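Side-chain contacts in single-stranded-DNA-specific exonuclease RecJ (Thermus thermophilus, PDB 2ZXR), which degrades single-stranded DNA in the 5' to 3' direction, using divalent metal ions, and shows no detectable activity on single-stranded RNA: residues G88-V93 / K283-L288; S244-R249 / A294-L299; I332-P337 / S349-A354; F462-A467 / K485-L490; L480-K485 / L497-E502. All coordinates share one frame; numbering follows the deposited sequence.

Interaction 1: residues G88-V93 / K283-L288; sequences GTAILV and KALRLL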
# COMPACT_ATOMS: atom_id res chain seq x y z
N GLY A 88 -5.52 18.37 -13.55
CA GLY A 88 -6.44 19.31 -12.94
C GLY A 88 -6.63 20.53 -13.84
O GLY A 88 -7.76 21.01 -14.01
N THR A 89 -5.58 21.08 -14.43
CA THR A 89 -5.84 22.23 -15.30
C THR A 89 -6.54 21.78 -16.60
O THR A 89 -7.40 22.50 -17.12
CB THR A 89 -4.57 23.16 -15.56
OG1 THR A 89 -4.00 22.90 -16.84
CG2 THR A 89 -3.55 23.03 -14.50
N ALA A 90 -6.25 20.58 -17.09
CA ALA A 90 -6.93 20.12 -18.29
C ALA A 90 -8.43 20.05 -18.00
O ALA A 90 -9.24 20.38 -18.84
CB ALA A 90 -6.40 18.77 -18.76
N ILE A 91 -8.79 19.64 -16.78
CA ILE A 91 -10.19 19.54 -16.43
C ILE A 91 -10.83 20.92 -16.45
O ILE A 91 -11.86 21.12 -17.07
CB ILE A 91 -10.38 18.92 -15.00
CG1 ILE A 91 -10.14 17.41 -15.04
CG2 ILE A 91 -11.80 19.18 -14.46
CD1 ILE A 91 -9.94 16.82 -13.63
N LEU A 92 -10.22 21.88 -15.77
CA LEU A 92 -10.79 23.21 -15.73
C LEU A 92 -10.79 23.89 -17.08
O LEU A 92 -11.78 24.53 -17.43
CB LEU A 92 -10.08 24.06 -14.68
CG LEU A 92 -10.42 23.51 -13.29
CD1 LEU A 92 -9.46 24.04 -12.27
CD2 LEU A 92 -11.84 23.89 -12.91
N VAL A 93 -9.71 23.75 -17.85
CA VAL A 93 -9.68 24.40 -19.16
C VAL A 93 -10.71 23.77 -20.12
O VAL A 93 -11.52 24.49 -20.70
CB VAL A 93 -8.26 24.36 -19.79
CG1 VAL A 93 -8.32 24.79 -21.28
CG2 VAL A 93 -7.32 25.31 -18.98
N LYS A 283 4.07 20.20 -23.37
CA LYS A 283 3.88 19.01 -24.18
C LYS A 283 2.83 18.09 -23.56
O LYS A 283 1.92 17.59 -24.25
CB LYS A 283 5.18 18.23 -24.30
CG LYS A 283 5.91 18.35 -25.63
CD LYS A 283 6.20 19.77 -25.99
CE LYS A 283 7.03 19.83 -27.27
NZ LYS A 283 8.29 19.04 -27.16
N ALA A 284 2.97 17.85 -22.26
CA ALA A 284 2.02 16.97 -21.57
C ALA A 284 0.65 17.63 -21.53
O ALA A 284 -0.36 17.00 -21.86
CB ALA A 284 2.50 16.63 -20.14
N LEU A 285 0.61 18.91 -21.14
CA LEU A 285 -0.66 19.59 -21.07
C LEU A 285 -1.36 19.54 -22.43
O LEU A 285 -2.54 19.19 -22.51
CB LEU A 285 -0.49 21.05 -20.63
CG LEU A 285 -1.81 21.85 -20.53
CD1 LEU A 285 -2.77 21.19 -19.56
CD2 LEU A 285 -1.51 23.28 -20.06
N ARG A 286 -0.63 19.84 -23.50
CA ARG A 286 -1.24 19.82 -24.83
C ARG A 286 -1.79 18.42 -25.17
O ARG A 286 -2.83 18.30 -25.80
CB ARG A 286 -0.21 20.29 -25.89
CG ARG A 286 -0.72 20.35 -27.33
CD ARG A 286 -1.93 21.31 -27.50
NE ARG A 286 -2.51 21.17 -28.84
CZ ARG A 286 -3.71 21.60 -29.23
NH1 ARG A 286 -4.53 22.23 -28.39
NH2 ARG A 286 -4.12 21.34 -30.47
N LEU A 287 -1.09 17.37 -24.74
CA LEU A 287 -1.56 16.05 -25.05
C LEU A 287 -2.96 15.86 -24.45
O LEU A 287 -3.81 15.22 -25.06
CB LEU A 287 -0.60 14.98 -24.49
CG LEU A 287 -1.10 13.52 -24.59
CD1 LEU A 287 -1.10 13.05 -26.06
CD2 LEU A 287 -0.23 12.61 -23.74
N LEU A 288 -3.19 16.45 -23.28
CA LEU A 288 -4.47 16.31 -22.57
C LEU A 288 -5.60 17.22 -23.09
O LEU A 288 -6.78 16.96 -22.82
CB LEU A 288 -4.26 16.58 -21.06
CG LEU A 288 -3.22 15.68 -20.38
CD1 LEU A 288 -3.11 16.01 -18.92
CD2 LEU A 288 -3.62 14.23 -20.57
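Ala90 and Leu288 mark the closest passage of two helices whose axes come within 9.7 Å of each other. Their N-to-C directions differ by 43°, so helices 83-98 and 281-289 run in broadly the same sense. The CA atoms of Ala90 and Leu288 stand 6.2 Å apart, a spacing consistent with the small alanine on one side. The two side chains leave their main chains toward each other, and Ala90 CB rests on Leu288 CB at 3.8 Å. One turn earlier on its helix, Leu285 crosses Thr89 at about a right angle. Its CG lies opposite the backbone N (chi1 180°), which sends the methyl groups across the gap. There Leu285 CD1 presses on Thr89 OG1 at 3.4 Å, with CD2 farther off; this is packing of a methyl against a hydroxyl oxygen. Thr89 has a chi1 of 101°, far from a staggered value, which suggests some strain. Leu285 CD1 also reaches Ala90 CB at 4.4 Å. A polar tie comes from outside the segments: Leu288 O accepts a hydrogen bond from Arg94 NE on helix 83-98. Helix 83-98 belongs to the DHH-family domain, and helix 281-289 packs on it. The pair borders the metal-binding region: the side chain of Leu285 is about 6 Å from that of Asp80, a ligand of the first manganese, and that of Thr89 about 11 Å from the bound magnesium.

Interaction 2: residues S244-R249 / A294-L299; sequences SWVGLR and AEAQAL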
# COMPACT_ATOMS: atom_id res chain seq x y z
N SER A 244 -13.05 10.65 -23.58
CA SER A 244 -13.50 11.72 -24.47
C SER A 244 -12.24 12.51 -24.87
O SER A 244 -12.29 13.33 -25.78
CB SER A 244 -14.45 12.68 -23.75
OG SER A 244 -15.67 12.05 -23.43
N TRP A 245 -11.12 12.24 -24.17
CA TRP A 245 -9.85 12.95 -24.42
C TRP A 245 -8.91 12.02 -25.15
O TRP A 245 -8.24 11.22 -24.53
CB TRP A 245 -9.25 13.40 -23.08
CG TRP A 245 -10.31 13.63 -22.04
CD1 TRP A 245 -10.41 13.02 -20.82
CD2 TRP A 245 -11.45 14.50 -22.16
NE1 TRP A 245 -11.54 13.47 -20.16
CE2 TRP A 245 -12.19 14.37 -20.96
CE3 TRP A 245 -11.90 15.37 -23.16
CZ2 TRP A 245 -13.37 15.09 -20.73
CZ3 TRP A 245 -13.07 16.09 -22.93
CH2 TRP A 245 -13.80 15.94 -21.72
N VAL A 246 -8.85 12.15 -26.48
CA VAL A 246 -8.05 11.26 -27.31
C VAL A 246 -6.60 11.08 -26.89
O VAL A 246 -6.05 10.01 -27.04
CB VAL A 246 -8.13 11.66 -28.84
CG1 VAL A 246 -7.31 12.94 -29.14
CG2 VAL A 246 -7.62 10.49 -29.68
N GLY A 247 -5.98 12.13 -26.34
CA GLY A 247 -4.60 12.03 -25.89
C GLY A 247 -4.41 11.08 -24.72
O GLY A 247 -3.41 10.35 -24.64
N LEU A 248 -5.37 11.07 -23.80
CA LEU A 248 -5.29 10.19 -22.65
C LEU A 248 -5.53 8.75 -23.12
O LEU A 248 -4.83 7.82 -22.73
CB LEU A 248 -6.33 10.59 -21.61
CG LEU A 248 -6.34 9.67 -20.38
CD1 LEU A 248 -4.95 9.66 -19.71
CD2 LEU A 248 -7.41 10.15 -19.39
N ARG A 249 -6.54 8.56 -23.96
CA ARG A 249 -6.81 7.21 -24.44
C ARG A 249 -5.56 6.65 -25.15
O ARG A 249 -5.14 5.54 -24.90
CB ARG A 249 -8.01 7.23 -25.40
CG ARG A 249 -8.22 5.92 -26.09
CD ARG A 249 -9.44 5.92 -26.97
NE ARG A 249 -9.42 4.77 -27.87
CZ ARG A 249 -10.36 4.49 -28.76
NH1 ARG A 249 -11.43 5.28 -28.88
NH2 ARG A 249 -10.23 3.42 -29.53
N ALA A 294 -3.89 12.71 -34.49
CA ALA A 294 -2.57 12.69 -35.09
C ALA A 294 -1.61 13.53 -34.25
O ALA A 294 -0.48 13.14 -34.04
CB ALA A 294 -2.63 13.25 -36.51
N GLU A 295 -2.06 14.69 -33.80
CA GLU A 295 -1.23 15.53 -32.97
C GLU A 295 -1.00 14.80 -31.63
O GLU A 295 0.10 14.77 -31.11
CB GLU A 295 -1.91 16.88 -32.75
CG GLU A 295 -1.18 17.77 -31.74
CD GLU A 295 -1.94 19.04 -31.38
OE1 GLU A 295 -3.18 19.10 -31.58
OE2 GLU A 295 -1.30 19.99 -30.88
N ALA A 296 -2.06 14.21 -31.09
CA ALA A 296 -1.93 13.49 -29.83
C ALA A 296 -0.91 12.35 -30.02
O ALA A 296 0.01 12.18 -29.20
CB ALA A 296 -3.28 12.95 -29.39
N GLN A 297 -1.06 11.57 -31.10
CA GLN A 297 -0.14 10.46 -31.38
C GLN A 297 1.31 10.94 -31.34
O GLN A 297 2.17 10.35 -30.67
CB GLN A 297 -0.46 9.84 -32.74
CG GLN A 297 0.43 8.63 -33.18
CD GLN A 297 0.05 8.13 -34.60
OE1 GLN A 297 0.17 8.86 -35.59
NE2 GLN A 297 -0.42 6.89 -34.68
N ALA A 298 1.59 12.04 -32.04
CA ALA A 298 2.93 12.60 -32.05
C ALA A 298 3.38 12.98 -30.63
O ALA A 298 4.53 12.71 -30.26
CB ALA A 298 2.97 13.85 -32.95
N LEU A 299 2.50 13.59 -29.84
CA LEU A 299 2.86 13.99 -28.48
C LEU A 299 3.13 12.78 -27.59
O LEU A 299 4.00 12.84 -26.73
CB LEU A 299 1.75 14.87 -27.85
CG LEU A 299 1.65 16.28 -28.48
CD1 LEU A 299 0.34 16.96 -28.06
CD2 LEU A 299 2.86 17.13 -28.07
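Gly247, in the first turn of helix 246-254, meets Ala296 of helix 293-321 in a close helix-to-helix contact between small residues. The evidence is the backbone spacing: the CA atoms of Gly247 and Ala296 are 5.0 Å apart, near enough that main chain itself forms one wall. Ala296 CB points at the opposing helix and touches two neighbours there. It lies 3.9 Å from Gly247 CA and 4.0 Å from Val246 CG1, so one methyl group meets both bare backbone and a branched side chain. In Val246 the touching branch, CG1, takes the crowded position between the backbone N and the carbonyl carbon (chi1 74°). Trp245 precedes the helix as its N-cap residue, and its carbonyl O accepts the backbone N-H of Arg249 at an N-to-O distance of 3.2 Å, closing the first turn. Around this point Ala296 also touches Leu250 of helix 246-254 and Leu287 of helix 281-289, which places the methyl where three helices converge. With carbon meeting carbon at each point, the contact between the segments is apolar packing, resting on shape and not on directional bonds, and the small bulk of glycine and alanine permits the close spacing.

Interaction 3: residues I332-P337 / S349-A354; sequences IVLLDP and SRILEA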
# COMPACT_ATOMS: atom_id res chain seq x y z
N ILE A 332 22.11 9.71 4.68
CA ILE A 332 22.93 9.68 3.48
C ILE A 332 22.83 11.09 2.88
O ILE A 332 21.74 11.60 2.59
CB ILE A 332 22.42 8.58 2.54
CG1 ILE A 332 22.57 7.24 3.27
CG2 ILE A 332 23.22 8.55 1.26
CD1 ILE A 332 22.13 6.05 2.45
N VAL A 333 23.99 11.73 2.72
CA VAL A 333 24.03 13.09 2.22
C VAL A 333 25.05 13.15 1.11
O VAL A 333 26.25 13.01 1.34
CB VAL A 333 24.39 14.09 3.37
CG1 VAL A 333 24.15 15.54 2.94
CG2 VAL A 333 23.55 13.76 4.59
N LEU A 334 24.57 13.34 -0.10
CA LEU A 334 25.47 13.35 -1.24
C LEU A 334 25.32 14.58 -2.10
O LEU A 334 24.25 15.19 -2.18
CB LEU A 334 25.23 12.08 -2.07
CG LEU A 334 25.21 10.83 -1.18
CD1 LEU A 334 24.64 9.62 -1.95
CD2 LEU A 334 26.64 10.54 -0.70
N LEU A 335 26.43 14.93 -2.73
CA LEU A 335 26.53 16.09 -3.59
C LEU A 335 26.89 15.62 -4.98
O LEU A 335 27.80 14.80 -5.13
CB LEU A 335 27.66 17.01 -3.07
CG LEU A 335 28.06 18.19 -3.96
CD1 LEU A 335 26.89 19.21 -4.02
CD2 LEU A 335 29.32 18.88 -3.38
N ASP A 336 26.19 16.12 -5.98
CA ASP A 336 26.48 15.78 -7.36
C ASP A 336 26.33 17.10 -8.11
O ASP A 336 25.28 17.41 -8.68
CB ASP A 336 25.50 14.72 -7.88
CG ASP A 336 25.78 14.32 -9.30
OD1 ASP A 336 26.86 14.69 -9.82
OD2 ASP A 336 24.94 13.64 -9.91
N PRO A 337 27.42 17.90 -8.11
CA PRO A 337 27.53 19.22 -8.73
C PRO A 337 26.76 19.45 -10.02
O PRO A 337 26.03 20.42 -10.13
CB PRO A 337 29.03 19.38 -8.93
CG PRO A 337 29.59 18.63 -7.76
CD PRO A 337 28.76 17.37 -7.81
N SER A 349 14.64 8.65 -3.53
CA SER A 349 13.70 7.63 -3.03
C SER A 349 14.28 6.24 -3.27
O SER A 349 14.19 5.35 -2.43
CB SER A 349 12.34 7.74 -3.73
OG SER A 349 11.68 8.94 -3.36
N ARG A 350 14.89 6.07 -4.44
CA ARG A 350 15.48 4.77 -4.73
C ARG A 350 16.62 4.46 -3.76
O ARG A 350 16.80 3.32 -3.36
CB ARG A 350 15.92 4.71 -6.19
CG ARG A 350 14.73 4.65 -7.16
CD ARG A 350 15.19 4.53 -8.60
NE ARG A 350 15.76 3.22 -8.88
CZ ARG A 350 16.28 2.86 -10.05
NH1 ARG A 350 16.30 3.72 -11.07
NH2 ARG A 350 16.75 1.63 -10.22
N ILE A 351 17.38 5.48 -3.36
CA ILE A 351 18.46 5.22 -2.41
C ILE A 351 17.89 4.91 -1.04
O ILE A 351 18.35 4.01 -0.35
CB ILE A 351 19.42 6.43 -2.29
CG1 ILE A 351 20.18 6.59 -3.61
CG2 ILE A 351 20.39 6.22 -1.10
CD1 ILE A 351 21.14 7.78 -3.69
N LEU A 352 16.89 5.68 -0.64
CA LEU A 352 16.26 5.45 0.64
C LEU A 352 15.72 4.02 0.72
O LEU A 352 15.74 3.39 1.79
CB LEU A 352 15.12 6.44 0.83
CG LEU A 352 14.22 6.28 2.05
CD1 LEU A 352 13.72 7.64 2.49
CD2 LEU A 352 13.04 5.33 1.72
N GLU A 353 15.25 3.50 -0.41
CA GLU A 353 14.66 2.17 -0.40
C GLU A 353 15.69 1.04 -0.30
O GLU A 353 15.41 -0.01 0.26
CB GLU A 353 13.79 1.97 -1.64
CG GLU A 353 12.69 0.96 -1.43
CD GLU A 353 11.72 1.36 -0.31
OE1 GLU A 353 11.47 0.48 0.57
OE2 GLU A 353 11.21 2.51 -0.31
N ALA A 354 16.87 1.26 -0.86
CA ALA A 354 17.92 0.26 -0.84
C ALA A 354 18.61 0.31 0.50
O ALA A 354 19.25 -0.64 0.94
CB ALA A 354 18.94 0.59 -1.94
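Ile332 and Ile351 adopt nearly the same shape: in each, CG1 lies anti to the carbonyl carbon and beside the backbone N (chi1 -62° and -68°), and CD1 continues in an extended chain. Different ends of the two are nevertheless used. Ile332 offers the far methyl of its longer branch, and Ile351 receives it on the short one, giving an Ile332 CD1 to Ile351 CG2 distance of 4.0 Å. The side chains cross obliquely. The long branch of Ile351 then passes on to the next inward-facing residue of the strand, where its CD1 lies 4.3 Å from Leu334 CD1. Ile351 therefore spans Ile332 and Leu334, which both leave strand 332-335 toward the helix, while Val333 between them packs on helix 407-419. The separation is wide enough for side chains alone to meet, since the nearest CA atoms, of Ile332 and Leu352, are 8.4 Å apart. Helix 341-355 is the connecting helix of a beta-alpha-beta unit that returns to strand 359-363, a parallel neighbour of 332-335 in the sheet of the DHHA1 domain. Leu318 and Leu321 of helix 293-321 extend the same core, touching Ile351 and Leu334 respectively. Both contacts between the segments join methyl to methyl at van der Waals range, which implies apolar packing of helix on sheet, set by branch shape and not by directional bonds.

Interaction 4: residues F462-A467 / K485-L490; sequences FLLFGA and KGVRVL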
# COMPACT_ATOMS: atom_id res chain seq x y z
N PHE A 462 0.29 -12.64 2.02
CA PHE A 462 0.04 -13.83 2.83
C PHE A 462 1.38 -14.39 3.30
O PHE A 462 2.44 -14.16 2.70
CB PHE A 462 -0.69 -14.94 2.05
CG PHE A 462 -2.13 -14.62 1.74
CD1 PHE A 462 -2.48 -13.94 0.58
CD2 PHE A 462 -3.13 -14.97 2.63
CE1 PHE A 462 -3.82 -13.60 0.31
CE2 PHE A 462 -4.46 -14.64 2.39
CZ PHE A 462 -4.80 -13.95 1.21
N LEU A 463 1.32 -15.17 4.37
CA LEU A 463 2.53 -15.77 4.89
C LEU A 463 2.50 -17.23 4.48
O LEU A 463 1.48 -17.88 4.59
CB LEU A 463 2.54 -15.64 6.40
CG LEU A 463 3.66 -16.34 7.18
CD1 LEU A 463 5.00 -15.63 6.93
CD2 LEU A 463 3.30 -16.33 8.67
N LEU A 464 3.62 -17.71 3.95
CA LEU A 464 3.79 -19.10 3.59
C LEU A 464 4.99 -19.51 4.44
O LEU A 464 5.83 -18.66 4.81
CB LEU A 464 4.11 -19.30 2.12
CG LEU A 464 2.96 -19.07 1.14
CD1 LEU A 464 2.62 -17.57 1.12
CD2 LEU A 464 3.36 -19.55 -0.25
N PHE A 465 5.08 -20.80 4.75
CA PHE A 465 6.14 -21.29 5.61
C PHE A 465 6.48 -22.73 5.30
O PHE A 465 5.59 -23.52 4.97
CB PHE A 465 5.70 -21.18 7.07
CG PHE A 465 6.78 -21.49 8.07
CD1 PHE A 465 7.06 -22.80 8.45
CD2 PHE A 465 7.55 -20.46 8.62
CE1 PHE A 465 8.11 -23.09 9.36
CE2 PHE A 465 8.59 -20.74 9.53
CZ PHE A 465 8.87 -22.06 9.90
N GLY A 466 7.76 -23.08 5.39
CA GLY A 466 8.14 -24.45 5.14
C GLY A 466 9.52 -24.70 4.57
O GLY A 466 10.39 -23.81 4.53
N ALA A 467 9.73 -25.94 4.15
CA ALA A 467 10.99 -26.34 3.55
C ALA A 467 10.70 -26.26 2.07
O ALA A 467 9.82 -26.95 1.56
CB ALA A 467 11.36 -27.77 3.96
N LYS A 485 4.39 -26.38 0.49
CA LYS A 485 3.13 -27.08 0.70
C LYS A 485 2.33 -27.12 -0.60
O LYS A 485 1.13 -26.81 -0.61
CB LYS A 485 2.30 -26.37 1.78
CG LYS A 485 3.06 -25.95 3.04
CD LYS A 485 3.64 -27.13 3.78
CE LYS A 485 4.39 -26.66 5.02
NZ LYS A 485 5.18 -27.75 5.67
N GLY A 486 2.99 -27.46 -1.70
CA GLY A 486 2.30 -27.53 -2.98
C GLY A 486 1.98 -26.21 -3.69
O GLY A 486 1.38 -26.21 -4.76
N VAL A 487 2.38 -25.08 -3.10
CA VAL A 487 2.12 -23.78 -3.74
C VAL A 487 3.38 -23.27 -4.42
O VAL A 487 4.43 -23.17 -3.78
CB VAL A 487 1.69 -22.71 -2.71
CG1 VAL A 487 1.65 -21.35 -3.38
CG2 VAL A 487 0.34 -23.06 -2.11
N ARG A 488 3.30 -22.94 -5.71
CA ARG A 488 4.48 -22.46 -6.41
C ARG A 488 4.73 -20.98 -6.16
O ARG A 488 3.83 -20.15 -6.35
CB ARG A 488 4.38 -22.69 -7.93
CG ARG A 488 5.70 -22.34 -8.64
CD ARG A 488 5.82 -22.92 -10.05
NE ARG A 488 5.42 -21.97 -11.08
CZ ARG A 488 6.25 -21.36 -11.92
NH1 ARG A 488 7.55 -21.61 -11.89
NH2 ARG A 488 5.76 -20.48 -12.79
N VAL A 489 5.95 -20.65 -5.78
CA VAL A 489 6.32 -19.27 -5.50
C VAL A 489 7.52 -18.81 -6.32
O VAL A 489 8.45 -19.57 -6.55
CB VAL A 489 6.55 -19.08 -3.95
CG1 VAL A 489 6.88 -20.38 -3.31
CG2 VAL A 489 7.63 -18.06 -3.66
N LEU A 490 7.46 -17.56 -6.79
CA LEU A 490 8.49 -16.93 -7.60
C LEU A 490 9.15 -15.87 -6.76
O LEU A 490 8.47 -15.13 -6.04
CB LEU A 490 7.88 -16.27 -8.83
CG LEU A 490 7.07 -17.21 -9.71
CD1 LEU A 490 6.16 -16.38 -10.62
CD2 LEU A 490 8.03 -18.09 -10.52
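Leu464 and Val487 face each other from strands 462-466 and 487-492, which are not sheet neighbours, since 503-514 and 517-528 lie between them in strand order, and the nearest CA pair, Gly466 and Lys485, is 7.2 Å apart. The contact thus crosses the inside of the curved sheet. Both side chains point inward and cross at about a right angle, Leu464 CD2 lying 4.0 Å from Val487 CG1. In Val487 that branch sits opposite the backbone N (chi1 171°), carrying it toward the leucine. Val522 on strand 517-528 touches both residues, and Leu484 also packs on Leu464, as expected for the apolar interior of an OB-type beta barrel. A different chemistry appears at the exposed end, where the bend of Lys485 at chi2 (-63°) lays its aliphatic chain over the backbone of the facing strand. Its CE comes 3.4 Å from Phe465 O, and CG also nears that oxygen. The ammonium does not bond to it, as Lys485 NZ remains 4.3 Å from Phe465 O. CE also lies 4.4 Å from Gly466 CA, so the chain extends over a residue without a side chain. The ring of Phe465 leaves on the other side, where Arg640 makes a cation-pi contact with it. Two kinds of cohesion therefore coexist: apolar methyl packing within the barrel, and at its margin a lysine methylene against a carbonyl oxygen, perhaps mildly attractive because the nearby positive charge would polarise the C-H groups.

Interaction 5: residues L480-K485 / L497-E502; sequences LAFRLK and LALPPE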
# COMPACT_ATOMS: atom_id res chain seq x y z
N LEU A 480 14.31 -17.05 -9.15
CA LEU A 480 14.09 -18.49 -8.96
C LEU A 480 12.64 -18.85 -8.63
O LEU A 480 11.76 -17.97 -8.51
CB LEU A 480 15.00 -19.03 -7.85
CG LEU A 480 14.75 -18.67 -6.38
CD1 LEU A 480 13.66 -19.55 -5.82
CD2 LEU A 480 16.02 -18.88 -5.55
N ALA A 481 12.39 -20.14 -8.46
CA ALA A 481 11.07 -20.64 -8.15
C ALA A 481 11.16 -21.92 -7.34
O ALA A 481 12.06 -22.73 -7.55
CB ALA A 481 10.30 -20.89 -9.43
N PHE A 482 10.23 -22.09 -6.41
CA PHE A 482 10.21 -23.28 -5.56
C PHE A 482 8.80 -23.50 -5.03
O PHE A 482 7.89 -22.72 -5.33
CB PHE A 482 11.21 -23.15 -4.41
CG PHE A 482 10.94 -22.00 -3.50
CD1 PHE A 482 10.16 -22.17 -2.36
CD2 PHE A 482 11.43 -20.73 -3.80
CE1 PHE A 482 9.88 -21.09 -1.53
CE2 PHE A 482 11.15 -19.64 -2.98
CZ PHE A 482 10.37 -19.82 -1.84
N ARG A 483 8.62 -24.54 -4.23
CA ARG A 483 7.30 -24.84 -3.69
C ARG A 483 7.22 -24.96 -2.19
O ARG A 483 8.13 -25.47 -1.54
CB ARG A 483 6.75 -26.14 -4.30
CG ARG A 483 6.24 -25.98 -5.70
CD ARG A 483 5.15 -27.00 -5.98
NE ARG A 483 4.33 -26.60 -7.11
CZ ARG A 483 4.80 -26.39 -8.34
NH1 ARG A 483 6.10 -26.55 -8.59
NH2 ARG A 483 3.97 -26.01 -9.31
N LEU A 484 6.11 -24.49 -1.64
CA LEU A 484 5.86 -24.59 -0.20
C LEU A 484 4.46 -25.16 -0.05
O LEU A 484 3.47 -24.51 -0.41
CB LEU A 484 5.93 -23.22 0.48
CG LEU A 484 7.29 -22.54 0.65
CD1 LEU A 484 7.10 -21.29 1.49
CD2 LEU A 484 8.28 -23.48 1.33
N LYS A 485 4.39 -26.38 0.49
CA LYS A 485 3.13 -27.08 0.70
C LYS A 485 2.33 -27.12 -0.60
O LYS A 485 1.13 -26.81 -0.61
CB LYS A 485 2.30 -26.37 1.78
CG LYS A 485 3.06 -25.95 3.04
CD LYS A 485 3.64 -27.13 3.78
CE LYS A 485 4.39 -26.66 5.02
NZ LYS A 485 5.18 -27.75 5.67
N LEU A 497 21.28 -17.03 -3.00
CA LEU A 497 20.71 -18.11 -3.80
C LEU A 497 20.80 -19.32 -2.91
O LEU A 497 21.50 -19.30 -1.89
CB LEU A 497 21.48 -18.31 -5.12
CG LEU A 497 21.33 -17.15 -6.12
CD1 LEU A 497 21.96 -15.89 -5.56
CD2 LEU A 497 21.99 -17.50 -7.43
N ALA A 498 20.10 -20.38 -3.25
CA ALA A 498 20.09 -21.55 -2.38
C ALA A 498 19.33 -21.06 -1.13
O ALA A 498 19.78 -20.16 -0.41
CB ALA A 498 21.52 -21.97 -2.01
N LEU A 499 18.17 -21.63 -0.89
CA LEU A 499 17.35 -21.24 0.24
C LEU A 499 17.69 -22.01 1.51
O LEU A 499 18.10 -23.18 1.45
CB LEU A 499 15.87 -21.44 -0.09
CG LEU A 499 15.25 -20.74 -1.30
CD1 LEU A 499 15.65 -19.27 -1.29
CD2 LEU A 499 15.71 -21.41 -2.58
N PRO A 500 17.55 -21.37 2.68
CA PRO A 500 17.86 -22.13 3.89
C PRO A 500 16.95 -23.36 3.94
O PRO A 500 16.01 -23.48 3.15
CB PRO A 500 17.60 -21.12 5.01
CG PRO A 500 16.75 -20.05 4.38
CD PRO A 500 17.26 -19.96 2.98
N PRO A 501 17.24 -24.31 4.85
CA PRO A 501 16.41 -25.52 4.93
C PRO A 501 14.93 -25.21 5.20
O PRO A 501 14.04 -25.97 4.81
CB PRO A 501 17.08 -26.33 6.05
CG PRO A 501 17.79 -25.28 6.87
CD PRO A 501 18.33 -24.33 5.85
N GLU A 502 14.69 -24.10 5.88
CA GLU A 502 13.33 -23.67 6.18
C GLU A 502 13.23 -22.18 5.89
O GLU A 502 14.11 -21.40 6.26
CB GLU A 502 12.99 -23.91 7.64
CG GLU A 502 12.10 -25.11 7.90
CD GLU A 502 11.40 -24.99 9.25
OE1 GLU A 502 10.65 -25.90 9.64
OE2 GLU A 502 11.62 -23.94 9.91
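Phe482, whose ring meets Leu499, is fixed through its backbone: Phe482 O and Val489 N make a probable hydrogen bond joining strand 479-484 to its sheet neighbour 487-492. The contact with the 497-502 loop is, by contrast, entirely apolar. Leu480 and Leu499 reach out tip to tip, and their CD2 methyls meet at 3.9 Å. The same Leu499 CD2 comes obliquely to the Phe482 ring, 4.5 Å from its CD2, so a single methyl serves both strand residues. Leu480 holds CG between its backbone N and carbonyl carbon, and this turn (chi1 71°) brings its methyls to Leu499. Within the strand, Leu480 CD1 and Leu484 CG lie in the plane of the Phe482 ring at its edge, so the ring's edge is flanked by its strand neighbours. Ala481, between the two contacting residues, points away from the loop. The main chains stay well apart, with Leu480 CA and Leu497 CA separated by 8.4 Å and Phe482 CA and Leu499 CA by 9.4 Å. Leu499 makes the close contacts across that gap, in an irregular loop leading from strand 487-492 into 503-514 within the OB domain. Val489 and Val505 also pack on Phe482, extending the apolar core beneath the loop. Because one leucine methyl makes both contacts, this part of the loop is tied to the strand by hydrophobic burial, without a directional bond between the segments.

In the fold
Interactions 1 and 2 are neighbours: helices 281-289 and 293-321 are consecutive, and a salt bridge from Arg286 NE to Glu295 OE2, 2.6 Å, ties them. Interaction 3 lies about 21 Å (nearest atoms) from interaction 1, yet Leu318 and Leu321 of helix 293-321, which carries one segment of interaction 2, also pack on it. Interactions 4 and 5 share Lys485 and the OB-domain sheet, on the opposite side of the chain's centre from interaction 1. All five are mainly buried, but exposed Lys485 gives interaction 4 a surface margin. Only interaction 1 approaches the metal site; beside methyl packing it sets a methyl on a hydroxyl, whereas interactions 2, 3 and 5 are carbon against carbon.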